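Long-range contacts in transcriptional regulator, LacI family (PDB 3JY6), which probably acts as a DNA-binding transcription factor of the LacI family, its crystallised part having the two-lobed fold of periplasmic binding proteins: residues D18-T23 against D218-R223; V104-E109 against I263-Q268; Q121-V126 against K182-A187; T214-T219 against T230-N235. One frame throughout, in Å; residues are numbered along the deposited sequence.

Contact 1: residues D18-T23 against D218-R223; sequences DDYFST and DTDFIR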
# COMPACT_ATOMS: atom_id res chain seq x y z
N ASP A 18 -2.54 -1.46 4.77
CA ASP A 18 -2.18 -0.10 4.35
C ASP A 18 -0.67 0.08 4.41
O ASP A 18 -0.14 1.01 3.81
CB ASP A 18 -2.80 0.96 5.25
CG ASP A 18 -4.29 1.07 5.08
OD1 ASP A 18 -4.77 1.06 3.92
OD2 ASP A 18 -4.99 1.18 6.12
N ASP A 19 0.00 -0.80 5.14
CA ASP A 19 1.45 -0.73 5.27
C ASP A 19 2.10 -1.37 4.05
O ASP A 19 1.87 -2.54 3.75
CB ASP A 19 1.95 -1.46 6.53
CG ASP A 19 1.34 -0.91 7.81
OD1 ASP A 19 0.95 0.28 7.82
OD2 ASP A 19 1.27 -1.65 8.82
N TYR A 20 2.93 -0.60 3.36
CA TYR A 20 3.64 -1.10 2.19
C TYR A 20 4.45 -2.34 2.60
O TYR A 20 4.63 -3.27 1.81
CB TYR A 20 4.56 -0.00 1.67
CG TYR A 20 5.53 -0.41 0.58
CD1 TYR A 20 5.13 -0.48 -0.76
CD2 TYR A 20 6.85 -0.71 0.88
CE1 TYR A 20 6.04 -0.81 -1.76
CE2 TYR A 20 7.77 -1.04 -0.11
CZ TYR A 20 7.35 -1.09 -1.43
OH TYR A 20 8.26 -1.41 -2.41
N PHE A 21 4.94 -2.34 3.84
CA PHE A 21 5.73 -3.46 4.37
C PHE A 21 4.95 -4.77 4.27
O PHE A 21 5.52 -5.82 3.98
CB PHE A 21 6.07 -3.22 5.85
CG PHE A 21 6.85 -4.33 6.49
CD1 PHE A 21 8.24 -4.37 6.41
CD2 PHE A 21 6.20 -5.36 7.17
CE1 PHE A 21 8.98 -5.40 7.00
CE2 PHE A 21 6.92 -6.41 7.77
CZ PHE A 21 8.32 -6.43 7.68
N SER A 22 3.65 -4.71 4.51
CA SER A 22 2.80 -5.88 4.47
C SER A 22 2.52 -6.39 3.07
O SER A 22 2.64 -7.59 2.80
CB SER A 22 1.46 -5.59 5.16
OG SER A 22 1.66 -5.48 6.55
N THR A 23 2.14 -5.49 2.17
CA THR A 23 1.84 -5.91 0.82
C THR A 23 3.06 -6.46 0.12
O THR A 23 2.93 -7.37 -0.67
CB THR A 23 1.24 -4.76 0.00
OG1 THR A 23 2.09 -3.60 0.08
CG2 THR A 23 -0.14 -4.42 0.53
N ASP A 218 10.41 1.59 3.36
CA ASP A 218 10.79 0.84 2.17
C ASP A 218 10.22 1.42 0.87
O ASP A 218 10.70 1.09 -0.22
CB ASP A 218 10.39 -0.63 2.33
CG ASP A 218 11.18 -1.32 3.45
OD1 ASP A 218 12.38 -1.60 3.25
OD2 ASP A 218 10.60 -1.56 4.54
N THR A 219 9.22 2.28 0.98
CA THR A 219 8.61 2.89 -0.19
C THR A 219 9.62 3.73 -0.98
O THR A 219 10.42 4.47 -0.41
CB THR A 219 7.45 3.79 0.22
OG1 THR A 219 6.32 3.01 0.63
CG2 THR A 219 7.08 4.61 -0.93
N ASP A 220 9.57 3.63 -2.31
CA ASP A 220 10.50 4.36 -3.17
C ASP A 220 10.23 5.84 -3.30
O ASP A 220 11.14 6.66 -3.19
CB ASP A 220 10.47 3.80 -4.59
CG ASP A 220 10.44 2.30 -4.64
OD1 ASP A 220 11.42 1.66 -4.22
OD2 ASP A 220 9.41 1.74 -5.11
N PHE A 221 8.98 6.22 -3.56
CA PHE A 221 8.76 7.65 -3.76
C PHE A 221 9.29 8.62 -2.71
O PHE A 221 9.55 9.78 -3.03
CB PHE A 221 7.29 7.92 -4.08
CG PHE A 221 6.34 7.38 -3.08
CD1 PHE A 221 6.03 8.13 -1.94
CD2 PHE A 221 5.74 6.14 -3.28
CE1 PHE A 221 5.13 7.66 -0.99
CE2 PHE A 221 4.83 5.64 -2.34
CZ PHE A 221 4.51 6.41 -1.18
N ILE A 222 9.49 8.20 -1.47
CA ILE A 222 10.05 9.17 -0.52
C ILE A 222 11.52 9.24 -0.80
O ILE A 222 12.17 10.23 -0.49
CB ILE A 222 10.10 8.70 0.88
CG1 ILE A 222 9.16 7.52 1.04
CG2 ILE A 222 9.94 9.89 1.80
CD1 ILE A 222 9.71 6.54 2.04
N ARG A 223 12.06 8.14 -1.32
CA ARG A 223 13.49 8.07 -1.59
C ARG A 223 13.85 9.34 -2.33
O ARG A 223 14.79 10.07 -1.95
CB ARG A 223 13.82 6.83 -2.44
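Y20 reaches from the first turn of its helix to D218 and T219, laying its ring against the backbone where those two residues join. CG stands anti to the backbone N (chi1 171°), off the helix on the side of the loop. Starting at the base, Y20 CB lies 3.6 Å from T219 OG1, and Y20 CG is slightly nearer the same hydroxyl oxygen at 3.5 Å. That oxygen sits over one face of the ring, displaced towards the rim. Further over the same ring, T219 CA stands 4.2 Å from the centroid of the Y20 ring and 19° off its normal, a CH-pi contact. Farther out along the rim, Y20 CE2 meets D218 CB at 3.6 Å, the two side chains crossing at about a right angle. Only loose approaches remain at the tip: Y20 OH is 4.1 Å from D218 O and 4.3 Å from D220 OD2, and no hydrogen bond joins the two segments. A broad flat ring suits this place: its face takes the T219 CA hydrogen and hydroxyl oxygen, and its rim meets D218 CB. Beside it, F21 CD1 offers a ring edge to D218 OD2 at 4.1 Å. E190 accepts a bond from T219 N and a weak one from D218 N. Helix 20-34 thus faces the loop after strand 211-215 and helix 190-196, with F21 also packing on helix 236-251, while D18 of the second subunit packs on Y20.

Contact 2: residues V104-E109 against I263-Q268; sequences VTDNFE and IPAKLQ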
# COMPACT_ATOMS: atom_id res chain seq x y z
N VAL A 104 12.93 -12.25 11.34
CA VAL A 104 12.95 -10.91 11.90
C VAL A 104 14.10 -10.05 11.37
O VAL A 104 15.01 -10.52 10.69
CB VAL A 104 13.09 -10.96 13.45
CG1 VAL A 104 12.02 -11.86 14.05
CG2 VAL A 104 14.48 -11.46 13.83
N THR A 105 14.04 -8.78 11.74
CA THR A 105 15.04 -7.78 11.39
C THR A 105 15.92 -7.56 12.63
O THR A 105 15.47 -7.72 13.76
CB THR A 105 14.38 -6.42 11.03
OG1 THR A 105 13.48 -6.59 9.93
CG2 THR A 105 15.43 -5.38 10.67
N ASP A 106 17.18 -7.18 12.41
CA ASP A 106 18.10 -6.89 13.52
C ASP A 106 17.75 -5.46 13.93
O ASP A 106 18.53 -4.53 13.70
CB ASP A 106 19.54 -6.96 13.02
CG ASP A 106 19.80 -6.01 11.86
OD1 ASP A 106 19.01 -6.02 10.88
OD2 ASP A 106 20.79 -5.25 11.91
N ASN A 107 16.58 -5.29 14.54
CA ASN A 107 16.08 -3.98 14.95
C ASN A 107 17.00 -3.12 15.81
O ASN A 107 17.13 -1.91 15.55
CB ASN A 107 14.74 -4.15 15.64
CG ASN A 107 13.66 -4.62 14.69
OD1 ASN A 107 13.20 -3.86 13.84
ND2 ASN A 107 13.27 -5.89 14.81
N PHE A 108 17.60 -3.73 16.83
CA PHE A 108 18.52 -3.02 17.73
C PHE A 108 19.78 -2.61 16.98
O PHE A 108 20.14 -1.44 16.94
CB PHE A 108 18.89 -3.90 18.92
CG PHE A 108 19.94 -3.30 19.82
CD1 PHE A 108 19.63 -2.24 20.67
CD2 PHE A 108 21.25 -3.80 19.82
CE1 PHE A 108 20.60 -1.68 21.50
CE2 PHE A 108 22.22 -3.24 20.64
CZ PHE A 108 21.90 -2.18 21.48
N GLU A 109 20.45 -3.59 16.36
CA GLU A 109 21.68 -3.34 15.62
C GLU A 109 21.50 -2.36 14.47
O GLU A 109 22.34 -1.48 14.27
CB GLU A 109 22.25 -4.65 15.07
CG GLU A 109 23.03 -5.45 16.09
CD GLU A 109 24.09 -4.61 16.78
OE1 GLU A 109 24.82 -3.89 16.07
OE2 GLU A 109 24.17 -4.66 18.02
N ILE A 263 17.19 -11.16 9.01
CA ILE A 263 17.38 -10.52 7.72
C ILE A 263 17.83 -9.11 8.08
O ILE A 263 17.02 -8.26 8.45
CB ILE A 263 16.05 -10.45 6.93
CG1 ILE A 263 15.53 -11.87 6.64
CG2 ILE A 263 16.26 -9.67 5.64
CD1 ILE A 263 16.43 -12.70 5.76
N PRO A 264 19.14 -8.84 8.01
CA PRO A 264 19.65 -7.51 8.35
C PRO A 264 19.07 -6.37 7.50
O PRO A 264 18.96 -6.48 6.28
CB PRO A 264 21.15 -7.66 8.16
CG PRO A 264 21.24 -8.70 7.08
CD PRO A 264 20.23 -9.70 7.53
N ALA A 265 18.68 -5.30 8.17
CA ALA A 265 18.14 -4.15 7.48
C ALA A 265 19.33 -3.46 6.83
O ALA A 265 20.48 -3.67 7.24
CB ALA A 265 17.45 -3.20 8.46
N LYS A 266 19.06 -2.64 5.82
CA LYS A 266 20.12 -1.91 5.15
C LYS A 266 19.89 -0.40 5.19
O LYS A 266 18.81 0.09 4.85
CB LYS A 266 20.24 -2.37 3.69
CG LYS A 266 20.50 -3.86 3.51
CD LYS A 266 21.65 -4.36 4.40
CE LYS A 266 22.00 -5.82 4.12
NZ LYS A 266 20.81 -6.73 4.18
N LEU A 267 20.92 0.31 5.62
CA LEU A 267 20.91 1.77 5.68
C LEU A 267 21.31 2.15 4.27
O LEU A 267 22.47 1.97 3.90
CB LEU A 267 21.97 2.26 6.67
CG LEU A 267 22.36 3.75 6.69
CD1 LEU A 267 21.17 4.58 7.08
CD2 LEU A 267 23.50 3.96 7.68
N GLN A 268 20.38 2.67 3.48
CA GLN A 268 20.69 3.03 2.10
C GLN A 268 20.58 4.50 1.71
O GLN A 268 19.50 5.10 1.76
CB GLN A 268 19.85 2.20 1.14
CG GLN A 268 18.35 2.45 1.25
CD GLN A 268 17.58 1.86 0.09
OE1 GLN A 268 17.71 0.67 -0.21
NE2 GLN A 268 16.77 2.69 -0.57
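D106 OD1 takes the amide hydrogen of A265 through its syn lone pair, with A265 N 2.8 Å from D106 OD1 and an angle of 156° at the hydrogen. The same oxygen lies only 3.0 Å from P264 CA, so the carboxylate is pressed close against the peptide that it accepts from. D106 CG occupies the crowded position between the backbone N and the carbonyl carbon (chi1 57°), from which the carboxylate meets the opposite segment. A short acidic side chain fits here: it supplies an acceptor just where the local backbone, bent into an inverse gamma turn centred on D106, stops running as a strand. Two residues earlier the pairing is made by main chain alone, I263 N giving V104 O a nearly straight bond of 2.8 Å. Between these bonds T105 CA points its hydrogen at I263 O, 3.6 Å from that carbon. T105 then divides its branches: CG2, anti to the backbone N, touches A265 CB at 3.7 Å, whereas OG1 is held by the side-chain amide of Q234. The single methyl of A265 fits against T105 CG2 beside the D106 carboxylate. Within the second segment K266 NZ turns back to P264 O at 2.8 Å, approaching from above the carbonyl plane. The paired segments prolong the parallel neighbours 102-104 and 260-262 as they leave the six-stranded sheet, consistent with two of the interlobe crossovers of this fold. I263 packs on helix 236-251, helix 107-119 begins directly after D106, and strand 266-268 goes on to pair with strand 231-233.

Contact 3: residues Q121-V126 against K182-A187; sequences QGYQHV and KTVAFA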
# COMPACT_ATOMS: atom_id res chain seq x y z
N GLN A 121 28.38 12.30 11.37
CA GLN A 121 28.21 13.42 10.46
C GLN A 121 27.89 14.69 11.23
O GLN A 121 27.66 15.74 10.63
CB GLN A 121 27.10 13.14 9.45
CG GLN A 121 27.34 11.92 8.59
CD GLN A 121 26.98 12.14 7.13
OE1 GLN A 121 25.85 12.50 6.79
NE2 GLN A 121 27.95 11.91 6.25
N GLY A 122 27.86 14.60 12.56
CA GLY A 122 27.58 15.77 13.36
C GLY A 122 26.25 15.85 14.08
O GLY A 122 26.12 16.61 15.03
N TYR A 123 25.26 15.09 13.63
CA TYR A 123 23.93 15.09 14.23
C TYR A 123 23.97 14.38 15.59
O TYR A 123 23.95 13.15 15.66
CB TYR A 123 22.95 14.38 13.29
CG TYR A 123 22.90 15.01 11.91
CD1 TYR A 123 22.15 16.16 11.69
CD2 TYR A 123 23.64 14.49 10.85
CE1 TYR A 123 22.14 16.78 10.44
CE2 TYR A 123 23.64 15.09 9.59
CZ TYR A 123 22.89 16.24 9.40
OH TYR A 123 22.88 16.86 8.17
N GLN A 124 24.03 15.16 16.66
CA GLN A 124 24.11 14.61 18.02
C GLN A 124 22.75 14.50 18.71
O GLN A 124 22.58 13.73 19.66
CB GLN A 124 25.03 15.49 18.87
CG GLN A 124 26.30 15.93 18.16
CD GLN A 124 27.42 14.93 18.28
OE1 GLN A 124 28.04 14.79 19.34
NE2 GLN A 124 27.69 14.21 17.19
N HIS A 125 21.80 15.30 18.24
CA HIS A 125 20.47 15.33 18.83
C HIS A 125 19.46 14.53 18.02
O HIS A 125 19.12 14.90 16.90
CB HIS A 125 20.04 16.79 18.95
CG HIS A 125 18.62 16.98 19.39
ND1 HIS A 125 17.79 17.91 18.82
CD2 HIS A 125 17.90 16.37 20.36
CE1 HIS A 125 16.61 17.86 19.40
NE2 HIS A 125 16.64 16.93 20.34
N VAL A 126 18.97 13.43 18.59
CA VAL A 126 18.01 12.60 17.88
C VAL A 126 16.59 12.80 18.39
O VAL A 126 16.33 12.75 19.59
CB VAL A 126 18.38 11.11 17.99
CG1 VAL A 126 17.50 10.30 17.04
CG2 VAL A 126 19.85 10.92 17.66
N LYS A 182 23.00 19.71 15.93
CA LYS A 182 22.51 19.23 14.64
C LYS A 182 21.55 18.13 15.04
O LYS A 182 21.83 17.37 15.97
CB LYS A 182 23.64 18.65 13.76
CG LYS A 182 24.52 19.70 13.10
CD LYS A 182 25.60 19.07 12.21
CE LYS A 182 25.03 18.47 10.93
NZ LYS A 182 26.10 18.00 9.99
N THR A 183 20.43 18.05 14.34
CA THR A 183 19.39 17.09 14.70
C THR A 183 18.94 16.14 13.60
O THR A 183 18.88 16.52 12.43
CB THR A 183 18.15 17.86 15.19
OG1 THR A 183 18.53 18.75 16.25
CG2 THR A 183 17.07 16.90 15.70
N VAL A 184 18.61 14.91 13.99
CA VAL A 184 18.09 13.90 13.08
C VAL A 184 16.69 13.53 13.57
O VAL A 184 16.53 13.09 14.72
CB VAL A 184 18.83 12.55 13.12
CG1 VAL A 184 18.88 11.95 11.73
CG2 VAL A 184 20.17 12.69 13.76
N ALA A 185 15.69 13.69 12.71
CA ALA A 185 14.33 13.29 13.07
C ALA A 185 14.33 11.82 12.61
O ALA A 185 14.50 11.54 11.42
CB ALA A 185 13.32 14.11 12.29
N PHE A 186 14.17 10.89 13.56
CA PHE A 186 14.21 9.45 13.28
C PHE A 186 12.84 8.78 13.48
O PHE A 186 12.37 8.61 14.61
CB PHE A 186 15.27 8.83 14.20
CG PHE A 186 15.82 7.49 13.75
CD1 PHE A 186 17.13 7.15 14.07
CD2 PHE A 186 15.02 6.55 13.12
CE1 PHE A 186 17.65 5.90 13.75
CE2 PHE A 186 15.52 5.30 12.80
CZ PHE A 186 16.84 4.97 13.12
N ALA A 187 12.19 8.42 12.38
CA ALA A 187 10.89 7.77 12.42
C ALA A 187 11.09 6.26 12.58
O ALA A 187 11.83 5.64 11.82
CB ALA A 187 10.11 8.07 11.14
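K182 lays the end of its chain over one face of the Y123 ring. K182 CE stands 3.6 Å from the centroid of the Y123 ring as a CH-pi contact, and K182 NZ, 4.0 Å from that centroid, adds a cation-pi interaction. A bend at chi3 (72°) puts CE over the ring, and NZ beyond it bonds to Q121 O at 2.8 Å. Lysine suits the place because its carbons can cover an aromatic face while its ammonium meets a carbonyl at the end of a helix. That helix finishes in a Schellman motif, whose positive phi at G122 is natural for glycine. Next comes a parallel ladder: H125 N bonds to K182 O, and V184 N to H125 O. H125 and T183 lie side by side, H125 ND1 donating to T183 OG1 at 2.8 Å. Behind them Q181 O holds the T183 hydroxyl and D154 holds H125 NE2, a pattern consistent with a doubly protonated imidazole. On the face carrying V126 and V184, V126 CG1 meets F186 CB at 3.9 Å; just ahead of the strand, Y123 CB touches V184 CG2 at 3.3 Å. V184 packs on F118 of helix 107-119, and V126 and F186 on I146 of helix 137-147. Strands 125-131 and 183-187 are the central pair of the four-stranded parallel sheet, flanked by 152-158 and 211-215.

Contact 4: residues T214-T219 against T230-N235; sequences TGFADT and TLITQN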
# COMPACT_ATOMS: atom_id res chain seq x y z
N THR A 214 15.66 10.49 8.91
CA THR A 214 15.79 9.12 8.46
C THR A 214 14.68 8.32 9.12
O THR A 214 13.81 8.88 9.80
CB THR A 214 17.14 8.55 8.92
OG1 THR A 214 17.32 7.23 8.39
CG2 THR A 214 17.19 8.52 10.45
N GLY A 215 14.74 7.01 8.95
CA GLY A 215 13.74 6.15 9.55
C GLY A 215 13.66 4.82 8.82
O GLY A 215 14.38 4.57 7.85
N PHE A 216 12.78 3.95 9.32
CA PHE A 216 12.55 2.65 8.71
C PHE A 216 11.44 2.89 7.69
O PHE A 216 10.32 3.22 8.06
CB PHE A 216 12.10 1.64 9.77
CG PHE A 216 13.19 1.25 10.73
CD1 PHE A 216 13.81 0.01 10.61
CD2 PHE A 216 13.59 2.12 11.74
CE1 PHE A 216 14.83 -0.36 11.49
CE2 PHE A 216 14.61 1.75 12.62
CZ PHE A 216 15.23 0.51 12.49
N ALA A 217 11.78 2.74 6.41
CA ALA A 217 10.85 2.96 5.32
C ALA A 217 11.33 2.22 4.08
O ALA A 217 12.51 2.23 3.78
CB ALA A 217 10.76 4.45 5.03
N ASP A 218 10.41 1.59 3.36
CA ASP A 218 10.79 0.84 2.17
C ASP A 218 10.22 1.42 0.87
O ASP A 218 10.70 1.09 -0.22
CB ASP A 218 10.39 -0.63 2.33
CG ASP A 218 11.18 -1.32 3.45
OD1 ASP A 218 12.38 -1.60 3.25
OD2 ASP A 218 10.60 -1.56 4.54
N THR A 219 9.22 2.28 0.98
CA THR A 219 8.61 2.89 -0.19
C THR A 219 9.62 3.73 -0.98
O THR A 219 10.42 4.47 -0.41
CB THR A 219 7.45 3.79 0.22
OG1 THR A 219 6.32 3.01 0.63
CG2 THR A 219 7.08 4.61 -0.93
N THR A 230 18.50 9.69 3.66
CA THR A 230 19.12 8.39 3.85
C THR A 230 18.21 7.55 4.72
O THR A 230 17.93 7.90 5.88
CB THR A 230 20.52 8.55 4.47
OG1 THR A 230 21.52 8.52 3.41
CG2 THR A 230 20.75 7.43 5.53
N LEU A 231 17.72 6.44 4.18
CA LEU A 231 16.80 5.59 4.95
C LEU A 231 17.17 4.13 5.21
O LEU A 231 18.06 3.56 4.56
CB LEU A 231 15.44 5.61 4.27
CG LEU A 231 14.94 7.01 3.80
CD1 LEU A 231 13.84 6.76 2.75
CD2 LEU A 231 14.46 7.89 5.02
N ILE A 232 16.48 3.53 6.17
CA ILE A 232 16.73 2.13 6.50
C ILE A 232 15.64 1.23 5.93
O ILE A 232 14.46 1.41 6.23
CB ILE A 232 16.79 1.89 8.02
CG1 ILE A 232 17.77 2.87 8.66
CG2 ILE A 232 17.29 0.46 8.28
CD1 ILE A 232 17.54 3.05 10.15
N THR A 233 16.02 0.27 5.10
CA THR A 233 15.03 -0.61 4.50
C THR A 233 15.09 -1.97 5.15
O THR A 233 16.18 -2.48 5.42
CB THR A 233 15.25 -0.81 2.98
OG1 THR A 233 16.48 -1.52 2.76
CG2 THR A 233 15.34 0.54 2.28
N GLN A 234 13.93 -2.55 5.42
CA GLN A 234 13.85 -3.88 6.03
C GLN A 234 13.86 -5.03 5.02
O GLN A 234 14.00 -6.18 5.44
CB GLN A 234 12.60 -4.00 6.88
CG GLN A 234 12.78 -3.60 8.31
CD GLN A 234 11.49 -3.70 9.08
OE1 GLN A 234 10.62 -2.81 9.01
NE2 GLN A 234 11.32 -4.79 9.82
N ASN A 235 13.72 -4.74 3.73
CA ASN A 235 13.70 -5.78 2.69
C ASN A 235 12.47 -6.67 2.91
O ASN A 235 12.59 -7.89 2.98
CB ASN A 235 14.95 -6.68 2.80
CG ASN A 235 16.21 -6.05 2.24
OD1 ASN A 235 17.32 -6.32 2.70
ND2 ASN A 235 16.04 -5.22 1.21
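A single beta bridge beyond the end of edge strand 211-215 joins F216 to I232, between segments whose touching parts, 214-218 and 230-235, run 30° apart. I232 N bonds to G215 O at 2.9 Å, and A217 N returns a bond to I232 O, so both the N-H and the C=O of I232 bond to the 214-219 segment, at G215 and A217. G215 is extended with a positive phi of 158°, a conformation glycine readily adopts. Upstream, T214 OG1 donates to T230 O at 2.7 Å; setting OG1 anti to the backbone N (chi1 -175°) places the hydroxyl where it can reach the T230 carbonyl, beyond the bridge. On the side-chain level I232 CD1 stands over the F216 ring, 4.2 Å from its centroid, in a CH-pi contact offset towards the rim. L231 CD2 lies against T214 CA at 3.9 Å. At the downstream end D218 OD1 receives two weak bonds, from Q234 N at 2.8 Å and from N235 N at 3.4 Å. An aspartate fits here because its carboxylate can accept from successive amides just before helix 236-251 starts. The extended Q234 side chain gives NE2 to D92. F216 also makes a cation-pi contact with R142, and its ring and I232 both pack on F186 of strand 183-187. Strand 231-233 therefore lies between the end of strand 211-215 and its antiparallel partner 266-268.

In the fold
From the N terminus, helix 20-34 opens contact 1, and 104-109 opens contact 2 at the passage to the second lobe. Contact 3 then opens and closes within both of these long loops, building the centre of the four-stranded sheet. Contact 4 starts at 214-219, just before contact 1 closes at 218-223, so the two overlap at D218 and T219; it closes at 230-235. Contact 2 closes last, crossing contact 1 and enclosing contacts 3 and 4. Strand 211-215 carries contact 3's sheet to contact 4, and strands 231-233 and 266-268 connect contact 4 with contact 2. Contact 1 sets the helix of one lobe against a loop of the other, whereas contact 2 pairs two segments passing between the lobes.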